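Local coordinates for trwC protein (Escherichia coli, PDB 1OMH) that recognises and processes the origin-of-transfer DNA in bacterial conjugation, acting as a relaxase through the N-terminal domain described here, at residues V94-L99 and Q227-F232; A104-A109 and Q205-Q210; R112-T117 and I145-H150; Y209-G214 and F219-I224. One frame throughout, in Å; residues are numbered along the deposited sequence.

Interaction 1: V94-L99 and Q227-F232; sequences VSLQAL and QQIEGF
L96, on helix 92-99, faces segment 227-232, and the backbones come nearest where the CA atoms of L96 and F232 stand 8.3 Å apart, a gap bridged by side chains alone. L96 CD2 does double duty, lying 3.8 Å from F232 CD1 and 4.2 Å from I229 CD1, while L96 CD1 forms an off-centre CH-pi contact, 4.3 Å from the centroid of the F232 ring and 28° from the ring normal. L96 CD1 thus lies near F232 CG, and L96 CD2 near F232 CD1. I229 reaches the leucine with its longer branch: CG1 stands anti to the carbonyl carbon (chi1 -74°), and CD1 extends from it across the gap. The contact joins helix 92-99, which follows strand 81-89 of the central antiparallel sheet, to the segment after the small hairpin of the TrwC relaxase domain. F232 N is bonded to I229 O at 2.9 Å. P158 touches both L96 and F232, and the ring of F232 also meets T284 and A285 of helix 274-287. The bound DNA comes within about 4 Å of the contact at the nearest atoms.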
loop_
_atom_site.group_PDB
_atom_site.type_symbol
_atom_site.label_atom_id
_atom_site.label_comp_id
_atom_site.label_asym_id
_atom_site.label_seq_id
_atom_site.Cartn_x
_atom_site.Cartn_y
_atom_site.Cartn_z
ATOM N N VAL B 94 -6.301 -11.022 -9.782
ATOM C CA VAL B 94 -4.879 -11.260 -9.606
ATOM C C VAL B 94 -4.631 -11.906 -8.246
ATOM O O VAL B 94 -3.860 -12.868 -8.141
ATOM C CB VAL B 94 -4.086 -9.939 -9.754
ATOM C CG1 VAL B 94 -2.602 -10.165 -9.459
ATOM C CG2 VAL B 94 -4.260 -9.410 -11.176
ATOM N N SER B 95 -5.286 -11.395 -7.204
ATOM C CA SER B 95 -5.125 -11.982 -5.873
ATOM C C SER B 95 -5.601 -13.438 -5.901
ATOM O O SER B 95 -4.984 -14.313 -5.286
ATOM C CB SER B 95 -5.930 -11.199 -4.823
ATOM O OG SER B 95 -5.407 -9.887 -4.640
ATOM N N LEU B 96 -6.690 -13.694 -6.624
ATOM C CA LEU B 96 -7.248 -15.046 -6.722
ATOM C C LEU B 96 -6.304 -16.033 -7.401
ATOM O O LEU B 96 -6.091 -17.149 -6.916
ATOM C CB LEU B 96 -8.571 -15.015 -7.490
ATOM C CG LEU B 96 -9.884 -14.855 -6.716
ATOM C CD1 LEU B 96 -9.705 -13.987 -5.485
ATOM C CD2 LEU B 96 -10.933 -14.292 -7.656
ATOM N N GLN B 97 -5.743 -15.619 -8.530
ATOM C CA GLN B 97 -4.833 -16.472 -9.279
ATOM C C GLN B 97 -3.583 -16.763 -8.460
ATOM O O GLN B 97 -3.071 -17.880 -8.461
ATOM C CB GLN B 97 -4.438 -15.804 -10.604
ATOM C CG GLN B 97 -3.764 -16.740 -11.609
ATOM C CD GLN B 97 -4.736 -17.742 -12.212
ATOM O OE1 GLN B 97 -5.858 -17.390 -12.566
ATOM N NE2 GLN B 97 -4.300 -18.991 -12.348
ATOM N N ALA B 98 -3.093 -15.760 -7.741
ATOM C CA ALA B 98 -1.892 -15.950 -6.939
ATOM C C ALA B 98 -2.092 -16.717 -5.638
ATOM O O ALA B 98 -1.279 -17.569 -5.287
ATOM C CB ALA B 98 -1.262 -14.601 -6.624
ATOM N N LEU B 99 -3.179 -16.424 -4.933
ATOM C CA LEU B 99 -3.424 -17.025 -3.625
ATOM C C LEU B 99 -4.341 -18.241 -3.558
ATOM O O LEU B 99 -4.214 -19.062 -2.652
ATOM C CB LEU B 99 -3.932 -15.935 -2.673
ATOM C CG LEU B 99 -3.021 -14.697 -2.607
ATOM C CD1 LEU B 99 -3.664 -13.628 -1.733
ATOM C CD2 LEU B 99 -1.647 -15.074 -2.056
ATOM N N GLN B 227 -18.859 -11.633 -11.634
ATOM C CA GLN B 227 -19.598 -12.295 -10.562
ATOM C C GLN B 227 -18.657 -13.079 -9.653
ATOM O O GLN B 227 -18.853 -13.129 -8.442
ATOM C CB GLN B 227 -20.671 -13.228 -11.131
ATOM C CG GLN B 227 -21.734 -12.528 -11.981
ATOM C CD GLN B 227 -22.511 -11.456 -11.232
ATOM N N GLN B 228 -17.631 -13.683 -10.244
ATOM C CA GLN B 228 -16.657 -14.461 -9.489
ATOM C C GLN B 228 -15.817 -13.515 -8.639
ATOM O O GLN B 228 -15.458 -13.833 -7.503
ATOM C CB GLN B 228 -15.777 -15.275 -10.458
ATOM C CG GLN B 228 -16.613 -16.204 -11.344
ATOM C CD GLN B 228 -15.834 -16.847 -12.485
ATOM O OE1 GLN B 228 -14.987 -16.212 -13.114
ATOM N NE2 GLN B 228 -16.138 -18.108 -12.770
ATOM N N ILE B 229 -15.507 -12.347 -9.195
ATOM C CA ILE B 229 -14.727 -11.345 -8.475
ATOM C C ILE B 229 -15.513 -10.909 -7.238
ATOM O O ILE B 229 -14.988 -10.907 -6.119
ATOM C CB ILE B 229 -14.462 -10.103 -9.372
ATOM C CG1 ILE B 229 -13.400 -10.429 -10.425
ATOM C CG2 ILE B 229 -14.064 -8.917 -8.537
ATOM C CD1 ILE B 229 -12.118 -10.983 -9.864
ATOM N N GLU B 230 -16.781 -10.562 -7.443
ATOM C CA GLU B 230 -17.631 -10.110 -6.349
ATOM C C GLU B 230 -17.801 -11.194 -5.286
ATOM O O GLU B 230 -17.958 -10.893 -4.101
ATOM C CB GLU B 230 -18.992 -9.673 -6.900
ATOM C CG GLU B 230 -18.863 -8.699 -8.063
ATOM C CD GLU B 230 -20.176 -8.081 -8.494
ATOM O OE1 GLU B 230 -21.179 -8.817 -8.608
ATOM O OE2 GLU B 230 -20.198 -6.853 -8.736
ATOM N N GLY B 231 -17.752 -12.451 -5.713
ATOM C CA GLY B 231 -17.892 -13.553 -4.781
ATOM C C GLY B 231 -16.744 -13.598 -3.791
ATOM O O GLY B 231 -16.834 -14.270 -2.771
ATOM N N PHE B 232 -15.658 -12.900 -4.109
ATOM C CA PHE B 232 -14.479 -12.839 -3.241
ATOM C C PHE B 232 -14.196 -11.387 -2.828
ATOM O O PHE B 232 -13.065 -11.041 -2.470
ATOM C CB PHE B 232 -13.231 -13.392 -3.957
ATOM C CG PHE B 232 -13.114 -14.893 -3.935
ATOM C CD1 PHE B 232 -13.374 -15.646 -5.079
ATOM C CD2 PHE B 232 -12.704 -15.552 -2.781
ATOM C CE1 PHE B 232 -13.223 -17.042 -5.072
ATOM C CE2 PHE B 232 -12.552 -16.941 -2.764
ATOM C CZ PHE B 232 -12.814 -17.685 -3.916
#

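Interaction 2: A104-A109 and Q205-Q210; sequences AEIIKA and QKLGYQ
The Y209 ring meets I106 CD1 obliquely; the methyl lies 3.3 Å from Y209 CE1 and 3.9 Å from Y209 CD1, so it touches one flank of the ring. The same methyl presses on L207 CD1 at 3.4 Å, closer than usual van der Waals contact, so packing is tight at this point. L207 meets helix 104-122 with both methyls, each 3.8 Å from E105 CB. The leucine and tyrosine are brought together by a Schellman motif closing helix 189-206: G208 has positive phi (93°) and the motif makes two bonds back into the last turn, among them G208 N to Q205 O at 3.0 Å. The chain then turns toward the strand that begins at L211. At the far end of the ring, Y209 OH is hydrogen-bonded to D103 OD1. Replacing Y209 by alanine takes away ring and hydroxyl, which would probably open a gap beside I106 CD1 and leave D103 with one mate fewer. I106 also packs on V94 and A98 of helix 92-99.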
loop_
_atom_site.group_PDB
_atom_site.type_symbol
_atom_site.label_atom_id
_atom_site.label_comp_id
_atom_site.label_asym_id
_atom_site.label_seq_id
_atom_site.Cartn_x
_atom_site.Cartn_y
_atom_site.Cartn_z
ATOM N N ALA B 104 2.795 -18.577 -7.645
ATOM C CA ALA B 104 3.785 -17.791 -6.925
ATOM C C ALA B 104 4.427 -16.683 -7.753
ATOM O O ALA B 104 4.827 -15.650 -7.208
ATOM C CB ALA B 104 4.867 -18.707 -6.366
ATOM N N GLU B 105 4.531 -16.884 -9.062
ATOM C CA GLU B 105 5.149 -15.868 -9.910
ATOM C C GLU B 105 4.332 -14.577 -9.910
ATOM O O GLU B 105 4.863 -13.500 -10.180
ATOM C CB GLU B 105 5.320 -16.390 -11.339
ATOM C CG GLU B 105 6.163 -17.659 -11.430
ATOM C CD GLU B 105 7.533 -17.509 -10.792
ATOM O OE1 GLU B 105 8.341 -16.694 -11.288
ATOM O OE2 GLU B 105 7.803 -18.207 -9.790
ATOM N N ILE B 106 3.043 -14.686 -9.597
ATOM C CA ILE B 106 2.176 -13.516 -9.535
ATOM C C ILE B 106 2.599 -12.697 -8.319
ATOM O O ILE B 106 2.609 -11.462 -8.357
ATOM C CB ILE B 106 0.694 -13.911 -9.381
ATOM C CG1 ILE B 106 0.254 -14.758 -10.572
ATOM C CG2 ILE B 106 -0.180 -12.653 -9.265
ATOM C CD1 ILE B 106 0.306 -14.035 -11.885
ATOM N N ILE B 107 2.957 -13.389 -7.241
ATOM C CA ILE B 107 3.394 -12.709 -6.032
ATOM C C ILE B 107 4.632 -11.889 -6.371
ATOM O O ILE B 107 4.732 -10.720 -6.016
ATOM C CB ILE B 107 3.745 -13.705 -4.903
ATOM C CG1 ILE B 107 2.517 -14.546 -4.551
ATOM C CG2 ILE B 107 4.223 -12.945 -3.664
ATOM C CD1 ILE B 107 1.338 -13.741 -4.060
ATOM N N LYS B 108 5.577 -12.510 -7.066
ATOM C CA LYS B 108 6.799 -11.818 -7.461
ATOM C C LYS B 108 6.470 -10.650 -8.397
ATOM O O LYS B 108 7.115 -9.601 -8.342
ATOM C CB LYS B 108 7.749 -12.790 -8.166
ATOM C CG LYS B 108 9.008 -12.133 -8.711
ATOM N N ALA B 109 5.474 -10.838 -9.259
ATOM C CA ALA B 109 5.068 -9.792 -10.194
ATOM C C ALA B 109 4.595 -8.563 -9.419
ATOM O O ALA B 109 4.951 -7.428 -9.750
ATOM C CB ALA B 109 3.957 -10.300 -11.106
ATOM N N GLN B 205 1.603 -10.186 -18.087
ATOM C CA GLN B 205 1.582 -10.604 -19.476
ATOM C C GLN B 205 2.791 -11.476 -19.788
ATOM O O GLN B 205 2.709 -12.369 -20.621
ATOM C CB GLN B 205 1.523 -9.382 -20.387
ATOM C CG GLN B 205 0.121 -8.821 -20.444
ATOM C CD GLN B 205 0.034 -7.500 -21.159
ATOM O OE1 GLN B 205 -1.053 -7.070 -21.552
ATOM N NE2 GLN B 205 1.174 -6.835 -21.320
ATOM N N LYS B 206 3.901 -11.237 -19.096
ATOM C CA LYS B 206 5.099 -12.040 -19.302
ATOM C C LYS B 206 4.856 -13.468 -18.835
ATOM O O LYS B 206 5.558 -14.392 -19.243
ATOM C CB LYS B 206 6.285 -11.457 -18.528
ATOM C CG LYS B 206 7.253 -10.664 -19.379
ATOM C CD LYS B 206 8.577 -10.433 -18.658
ATOM C CE LYS B 206 8.429 -9.505 -17.465
ATOM N NZ LYS B 206 9.757 -9.160 -16.878
ATOM N N LEU B 207 3.859 -13.646 -17.971
ATOM C CA LEU B 207 3.526 -14.966 -17.443
ATOM C C LEU B 207 2.503 -15.664 -18.325
ATOM O O LEU B 207 2.131 -16.810 -18.076
ATOM C CB LEU B 207 2.985 -14.840 -16.010
ATOM C CG LEU B 207 3.941 -14.207 -14.989
ATOM C CD1 LEU B 207 3.262 -14.148 -13.628
ATOM C CD2 LEU B 207 5.229 -15.021 -14.900
ATOM N N GLY B 208 2.034 -14.968 -19.352
ATOM C CA GLY B 208 1.073 -15.572 -20.252
ATOM C C GLY B 208 -0.394 -15.349 -19.937
ATOM O O GLY B 208 -1.243 -16.122 -20.391
ATOM N N TYR B 209 -0.709 -14.318 -19.157
ATOM C CA TYR B 209 -2.104 -14.028 -18.840
ATOM C C TYR B 209 -2.617 -12.929 -19.750
ATOM O O TYR B 209 -1.863 -12.032 -20.127
ATOM C CB TYR B 209 -2.269 -13.553 -17.386
ATOM C CG TYR B 209 -1.965 -14.601 -16.348
ATOM C CD1 TYR B 209 -0.786 -14.556 -15.608
ATOM C CD2 TYR B 209 -2.846 -15.659 -16.127
ATOM C CE1 TYR B 209 -0.488 -15.546 -14.671
ATOM C CE2 TYR B 209 -2.557 -16.650 -15.198
ATOM C CZ TYR B 209 -1.382 -16.587 -14.477
ATOM O OH TYR B 209 -1.102 -17.573 -13.568
ATOM N N GLN B 210 -3.893 -13.001 -20.115
ATOM C CA GLN B 210 -4.481 -11.953 -20.931
ATOM C C GLN B 210 -5.253 -11.077 -19.952
ATOM O O GLN B 210 -5.837 -11.584 -18.991
ATOM C CB GLN B 210 -5.432 -12.513 -21.987
ATOM C CG GLN B 210 -5.855 -11.452 -23.005
ATOM C CD GLN B 210 -6.546 -12.034 -24.221
ATOM O OE1 GLN B 210 -6.051 -12.976 -24.837
ATOM N NE2 GLN B 210 -7.694 -11.466 -24.581
#

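Interaction 3: R112-T117 and I145-H150; sequences RAVART and IGKFRH. With SO4 (sulfate ion), chain D.
K147 leans from strand 145-152 onto helix 104-122, and its side chain can be followed outward from the sheet. From CB, CG stands anti to the carbonyl carbon (chi1 -56°). CD comes to 4.4 Å from V114 CG1, a loose apolar approach. The chain then bends at chi3 (-65°) and brings NZ 4.1 Å from A115 CB. The polar partner of the ammonium is Q37 OE1, and Q37 NE2 in turn bonds to A115 O, so one glutamine links lysine tip and helix backbone. Within the helix, T117 OG1 donates to A113 O at 2.7 Å, arriving from the face of that carbonyl opposite to T117 N. Farther along the strand, H150 ND1 donates to O1 of a sulfate ion at 2.9 Å with an N-H...O angle of 143°, the oxygen lying at the ring edge; E151 N and T152 OG1 also hold the ion, which probably came from the crystallisation liquor. H150 binds zinc or copper in other structures of this protein, whereas here its NE2 bonds to Y18 O. Strand 145-152 runs between strands 158-167 and 34-37 of the antiparallel sheet, and helix 104-122 lies against it with helix 189-206 packed on A113 and T117.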
loop_
_atom_site.group_PDB
_atom_site.type_symbol
_atom_site.label_atom_id
_atom_site.label_comp_id
_atom_site.label_asym_id
_atom_site.label_seq_id
_atom_site.Cartn_x
_atom_site.Cartn_y
_atom_site.Cartn_z
ATOM N N ARG B 112 7.523 -6.777 -7.659
ATOM C CA ARG B 112 8.312 -5.986 -8.604
ATOM C C ARG B 112 7.600 -4.683 -8.951
ATOM O O ARG B 112 8.215 -3.620 -8.950
ATOM C CB ARG B 112 8.572 -6.781 -9.883
ATOM C CG ARG B 112 9.567 -7.917 -9.723
ATOM C CD ARG B 112 9.642 -8.753 -10.995
ATOM N NE ARG B 112 10.684 -9.775 -10.931
ATOM C CZ ARG B 112 10.836 -10.739 -11.833
ATOM N NH1 ARG B 112 10.010 -10.816 -12.867
ATOM N NH2 ARG B 112 11.815 -11.623 -11.706
ATOM N N ALA B 113 6.306 -4.765 -9.244
ATOM C CA ALA B 113 5.550 -3.570 -9.588
ATOM C C ALA B 113 5.614 -2.569 -8.436
ATOM O O ALA B 113 5.721 -1.364 -8.664
ATOM C CB ALA B 113 4.104 -3.926 -9.912
ATOM N N VAL B 114 5.564 -3.073 -7.205
ATOM C CA VAL B 114 5.646 -2.215 -6.025
ATOM C C VAL B 114 7.037 -1.577 -5.934
ATOM O O VAL B 114 7.159 -0.380 -5.714
ATOM C CB VAL B 114 5.386 -3.013 -4.719
ATOM C CG1 VAL B 114 5.693 -2.150 -3.513
ATOM C CG2 VAL B 114 3.924 -3.478 -4.663
ATOM N N ALA B 115 8.082 -2.382 -6.109
ATOM C CA ALA B 115 9.451 -1.879 -6.030
ATOM C C ALA B 115 9.740 -0.807 -7.084
ATOM O O ALA B 115 10.358 0.213 -6.787
ATOM C CB ALA B 115 10.444 -3.034 -6.171
ATOM N N ARG B 116 9.291 -1.039 -8.311
ATOM C CA ARG B 116 9.517 -0.080 -9.385
ATOM C C ARG B 116 8.757 1.223 -9.158
ATOM O O ARG B 116 9.255 2.308 -9.467
ATOM C CB ARG B 116 9.124 -0.701 -10.725
ATOM C CG ARG B 116 10.060 -1.819 -11.159
ATOM C CD ARG B 116 9.494 -2.585 -12.339
ATOM N NE ARG B 116 10.327 -3.732 -12.697
ATOM C CZ ARG B 116 9.952 -4.694 -13.534
ATOM N NH1 ARG B 116 8.754 -4.650 -14.104
ATOM N NH2 ARG B 116 10.776 -5.698 -13.802
ATOM N N THR B 117 7.552 1.124 -8.607
ATOM C CA THR B 117 6.768 2.322 -8.352
ATOM C C THR B 117 7.433 3.134 -7.247
ATOM O O THR B 117 7.500 4.362 -7.322
ATOM C CB THR B 117 5.330 1.970 -7.940
ATOM O OG1 THR B 117 4.743 1.133 -8.945
ATOM C CG2 THR B 117 4.487 3.231 -7.793
ATOM N N ILE B 145 12.284 3.024 3.336
ATOM C CA ILE B 145 10.962 2.399 3.243
ATOM C C ILE B 145 10.902 0.979 3.797
ATOM O O ILE B 145 11.771 0.153 3.519
ATOM C CB ILE B 145 10.485 2.278 1.771
ATOM C CG1 ILE B 145 10.834 3.550 0.976
ATOM C CG2 ILE B 145 8.985 1.986 1.728
ATOM C CD1 ILE B 145 10.385 4.832 1.628
ATOM N N GLY B 146 9.851 0.711 4.563
ATOM C CA GLY B 146 9.619 -0.617 5.096
ATOM C C GLY B 146 8.422 -1.160 4.323
ATOM O O GLY B 146 7.320 -0.623 4.429
ATOM N N LYS B 147 8.632 -2.209 3.534
ATOM C CA LYS B 147 7.559 -2.802 2.730
ATOM C C LYS B 147 7.015 -4.076 3.370
ATOM O O LYS B 147 7.772 -5.000 3.676
ATOM C CB LYS B 147 8.067 -3.132 1.322
ATOM C CG LYS B 147 8.676 -1.950 0.575
ATOM C CD LYS B 147 9.134 -2.355 -0.827
ATOM C CE LYS B 147 10.264 -3.370 -0.759
ATOM N NZ LYS B 147 10.754 -3.764 -2.110
ATOM N N PHE B 148 5.699 -4.134 3.547
ATOM C CA PHE B 148 5.086 -5.304 4.167
ATOM C C PHE B 148 3.961 -5.868 3.305
ATOM O O PHE B 148 2.918 -5.239 3.146
ATOM C CB PHE B 148 4.571 -4.924 5.558
ATOM C CG PHE B 148 5.603 -4.224 6.407
ATOM C CD1 PHE B 148 5.657 -2.835 6.464
ATOM C CD2 PHE B 148 6.535 -4.957 7.131
ATOM C CE1 PHE B 148 6.623 -2.186 7.233
ATOM C CE2 PHE B 148 7.506 -4.319 7.900
ATOM C CZ PHE B 148 7.547 -2.929 7.951
ATOM N N ARG B 149 4.197 -7.060 2.758
ATOM C CA ARG B 149 3.244 -7.756 1.895
ATOM C C ARG B 149 2.253 -8.585 2.711
ATOM O O ARG B 149 2.650 -9.358 3.586
ATOM C CB ARG B 149 4.010 -8.671 0.927
ATOM C CG ARG B 149 3.173 -9.293 -0.192
ATOM C CD ARG B 149 4.021 -10.263 -1.015
ATOM N NE ARG B 149 4.496 -11.368 -0.190
ATOM C CZ ARG B 149 5.717 -11.885 -0.256
ATOM N NH1 ARG B 149 6.048 -12.887 0.541
ATOM N NH2 ARG B 149 6.607 -11.399 -1.110
ATOM N N HIS B 150 0.965 -8.416 2.418
ATOM C CA HIS B 150 -0.100 -9.141 3.099
ATOM C C HIS B 150 -0.993 -9.811 2.078
ATOM O O HIS B 150 -1.015 -9.409 0.922
ATOM C CB HIS B 150 -0.885 -8.189 4.004
ATOM C CG HIS B 150 -0.114 -7.781 5.218
ATOM N ND1 HIS B 150 0.162 -8.658 6.247
ATOM C CD2 HIS B 150 0.546 -6.636 5.514
ATOM C CE1 HIS B 150 0.964 -8.073 7.118
ATOM N NE2 HIS B 150 1.213 -6.845 6.697
HETATM S S SO4 D . -2.448 -11.333 6.064
HETATM O O1 SO4 D . -1.676 -10.691 7.146
HETATM O O2 SO4 D . -3.211 -12.469 6.612
HETATM O O3 SO4 D . -1.533 -11.827 5.022
HETATM O O4 SO4 D . -3.366 -10.342 5.475
#

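Interaction 4: Y209-G214 and F219-I224; sequences YQLRYG and FDLAHI
L211 fills the hollow over the F219 ring: its CD1 stands 4.0 Å from the ring centroid, 20° off the normal, while L211 CD2 slots between that ring and L221 CD2. F219 in turn offers its own CB to one face of Y213, so leucine, phenylalanine and tyrosine interlock in a row; the two aromatic side chains lie side by side, their ring planes at 48°. At the other end, L221 CD2 lodges against Y209 CB, and H223 CE1 meets the tyrosine ring obliquely. Backbone bonds knit this antiparallel beta hairpin: R212 N donates to D220 O at 2.9 Å, D220 N returns to R212 O, and A222 N reaches Q210 O. The R212 guanidinium, its chain bent at chi3 (75°), passes near D220 CB; NH1 donates to I224 O at 3.0 Å, and NH2 adds a weak bond to the same oxygen. Waters join NH2 to D220 OD2 and NH1 to A222 O. A leucine here offers no N-H groups to I224 O, and the carbonyl is likely to be left without its two donors from this side chain. The hairpin sits with L211, Y213 and F219 against helix 189-206, while S93 and Q97 of helix 92-99 bond to D220 and H223.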
loop_
_atom_site.group_PDB
_atom_site.type_symbol
_atom_site.label_atom_id
_atom_site.label_comp_id
_atom_site.label_asym_id
_atom_site.label_seq_id
_atom_site.Cartn_x
_atom_site.Cartn_y
_atom_site.Cartn_z
ATOM N N TYR B 209 -0.709 -14.318 -19.157
ATOM C CA TYR B 209 -2.104 -14.028 -18.840
ATOM C C TYR B 209 -2.617 -12.929 -19.750
ATOM O O TYR B 209 -1.863 -12.032 -20.127
ATOM C CB TYR B 209 -2.269 -13.553 -17.386
ATOM C CG TYR B 209 -1.965 -14.601 -16.348
ATOM C CD1 TYR B 209 -0.786 -14.556 -15.608
ATOM C CD2 TYR B 209 -2.846 -15.659 -16.127
ATOM C CE1 TYR B 209 -0.488 -15.546 -14.671
ATOM C CE2 TYR B 209 -2.557 -16.650 -15.198
ATOM C CZ TYR B 209 -1.382 -16.587 -14.477
ATOM O OH TYR B 209 -1.102 -17.573 -13.568
ATOM N N GLN B 210 -3.893 -13.001 -20.115
ATOM C CA GLN B 210 -4.481 -11.953 -20.931
ATOM C C GLN B 210 -5.253 -11.077 -19.952
ATOM O O GLN B 210 -5.837 -11.584 -18.991
ATOM C CB GLN B 210 -5.432 -12.513 -21.987
ATOM C CG GLN B 210 -5.855 -11.452 -23.005
ATOM C CD GLN B 210 -6.546 -12.034 -24.221
ATOM O OE1 GLN B 210 -6.051 -12.976 -24.837
ATOM N NE2 GLN B 210 -7.694 -11.466 -24.581
ATOM N N LEU B 211 -5.255 -9.773 -20.199
ATOM C CA LEU B 211 -5.929 -8.831 -19.318
ATOM C C LEU B 211 -7.153 -8.191 -19.950
ATOM O O LEU B 211 -7.185 -7.933 -21.151
ATOM C CB LEU B 211 -4.949 -7.733 -18.894
ATOM C CG LEU B 211 -3.577 -8.217 -18.417
ATOM C CD1 LEU B 211 -2.719 -7.022 -18.044
ATOM C CD2 LEU B 211 -3.740 -9.153 -17.226
ATOM N N ARG B 212 -8.155 -7.929 -19.119
ATOM C CA ARG B 212 -9.386 -7.295 -19.560
ATOM C C ARG B 212 -9.489 -5.941 -18.864
ATOM O O ARG B 212 -9.652 -5.882 -17.643
ATOM C CB ARG B 212 -10.595 -8.168 -19.188
ATOM C CG ARG B 212 -11.953 -7.534 -19.493
ATOM C CD ARG B 212 -13.114 -8.366 -18.928
ATOM N NE ARG B 212 -13.247 -8.242 -17.474
ATOM C CZ ARG B 212 -13.144 -9.255 -16.617
ATOM N NH1 ARG B 212 -12.898 -10.483 -17.058
ATOM N NH2 ARG B 212 -13.294 -9.042 -15.313
ATOM N N TYR B 213 -9.375 -4.862 -19.635
ATOM C CA TYR B 213 -9.471 -3.507 -19.088
ATOM C C TYR B 213 -10.924 -3.042 -19.100
ATOM O O TYR B 213 -11.713 -3.511 -19.919
ATOM C CB TYR B 213 -8.606 -2.542 -19.900
ATOM C CG TYR B 213 -7.123 -2.804 -19.771
ATOM C CD1 TYR B 213 -6.510 -3.830 -20.486
ATOM C CD2 TYR B 213 -6.340 -2.056 -18.890
ATOM C CE1 TYR B 213 -5.152 -4.108 -20.324
ATOM C CE2 TYR B 213 -4.991 -2.324 -18.720
ATOM C CZ TYR B 213 -4.404 -3.353 -19.438
ATOM O OH TYR B 213 -3.071 -3.633 -19.257
ATOM N N GLY B 214 -11.283 -2.124 -18.204
ATOM C CA GLY B 214 -12.662 -1.662 -18.150
ATOM C C GLY B 214 -12.923 -0.162 -18.159
ATOM O O GLY B 214 -13.937 0.294 -17.625
ATOM N N PHE B 219 -7.697 -3.230 -14.531
ATOM C CA PHE B 219 -7.816 -4.482 -15.263
ATOM C C PHE B 219 -7.929 -5.676 -14.324
ATOM O O PHE B 219 -7.645 -5.583 -13.132
ATOM C CB PHE B 219 -6.599 -4.706 -16.166
ATOM C CG PHE B 219 -5.333 -5.006 -15.414
ATOM C CD1 PHE B 219 -4.474 -3.981 -15.043
ATOM C CD2 PHE B 219 -5.010 -6.315 -15.062
ATOM C CE1 PHE B 219 -3.312 -4.244 -14.331
ATOM C CE2 PHE B 219 -3.845 -6.594 -14.345
ATOM C CZ PHE B 219 -2.989 -5.554 -13.979
ATOM N N ASP B 220 -8.351 -6.800 -14.891
ATOM C CA ASP B 220 -8.478 -8.061 -14.173
ATOM C C ASP B 220 -8.086 -9.130 -15.184
ATOM O O ASP B 220 -8.047 -8.863 -16.386
ATOM C CB ASP B 220 -9.921 -8.285 -13.710
ATOM C CG ASP B 220 -10.161 -7.801 -12.293
ATOM O OD1 ASP B 220 -9.555 -8.368 -11.357
ATOM O OD2 ASP B 220 -10.954 -6.853 -12.119
ATOM N N LEU B 221 -7.773 -10.325 -14.703
ATOM C CA LEU B 221 -7.415 -11.412 -15.595
ATOM C C LEU B 221 -8.669 -11.759 -16.396
ATOM O O LEU B 221 -9.737 -11.974 -15.826
ATOM C CB LEU B 221 -6.932 -12.612 -14.786
ATOM C CG LEU B 221 -5.740 -12.298 -13.875
ATOM C CD1 LEU B 221 -5.320 -13.556 -13.128
ATOM C CD2 LEU B 221 -4.585 -11.764 -14.708
ATOM N N ALA B 222 -8.532 -11.815 -17.718
ATOM C CA ALA B 222 -9.656 -12.093 -18.613
ATOM C C ALA B 222 -10.464 -13.375 -18.374
ATOM O O ALA B 222 -11.638 -13.435 -18.733
ATOM C CB ALA B 222 -9.174 -12.059 -20.065
ATOM N N HIS B 223 -9.863 -14.392 -17.770
ATOM C CA HIS B 223 -10.594 -15.640 -17.556
ATOM C C HIS B 223 -11.434 -15.704 -16.277
ATOM O O HIS B 223 -12.034 -16.739 -15.979
ATOM C CB HIS B 223 -9.633 -16.832 -17.599
ATOM C CG HIS B 223 -8.519 -16.751 -16.600
ATOM N ND1 HIS B 223 -7.512 -15.817 -16.683
ATOM C CD2 HIS B 223 -8.253 -17.503 -15.506
ATOM C CE1 HIS B 223 -6.665 -16.000 -15.682
ATOM N NE2 HIS B 223 -7.092 -17.015 -14.955
ATOM N N ILE B 224 -11.480 -14.607 -15.525
ATOM C CA ILE B 224 -12.267 -14.569 -14.295
ATOM C C ILE B 224 -13.274 -13.433 -14.440
ATOM O O ILE B 224 -12.886 -12.274 -14.598
ATOM C CB ILE B 224 -11.355 -14.338 -13.067
ATOM C CG1 ILE B 224 -10.317 -15.461 -12.983
ATOM C CG2 ILE B 224 -12.187 -14.299 -11.791
ATOM C CD1 ILE B 224 -9.334 -15.321 -11.839
HETATM O O HOH W 1 -6.085 -15.065 -18.935
HETATM O O HOH W 2 -13.279 -6.474 -13.426
HETATM O O HOH W 3 -12.782 -11.342 -20.112
#

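Interactions 1, 2 and 4 form one cluster on the same side of the chain's centre, joined through helix 92-99: Q97 OE1 lies 2.7 Å from H223 NE2, a probable hydrogen bond between interactions 1 and 4, and A98 CB lies 3.5 Å from I106 CB of interaction 2. Interactions 2 and 4 share Y209 and Q210. Interaction 3 lies farther off, its centre about 23 Å from that of interaction 4, but shares helix 104-122 with interaction 2 and touches it where I107 CG2 is 3.8 Å from R149 CD. It alone contains a metal-site histidine, H150; the side chains of L96 and I106 are each about 12 Å from that of H161.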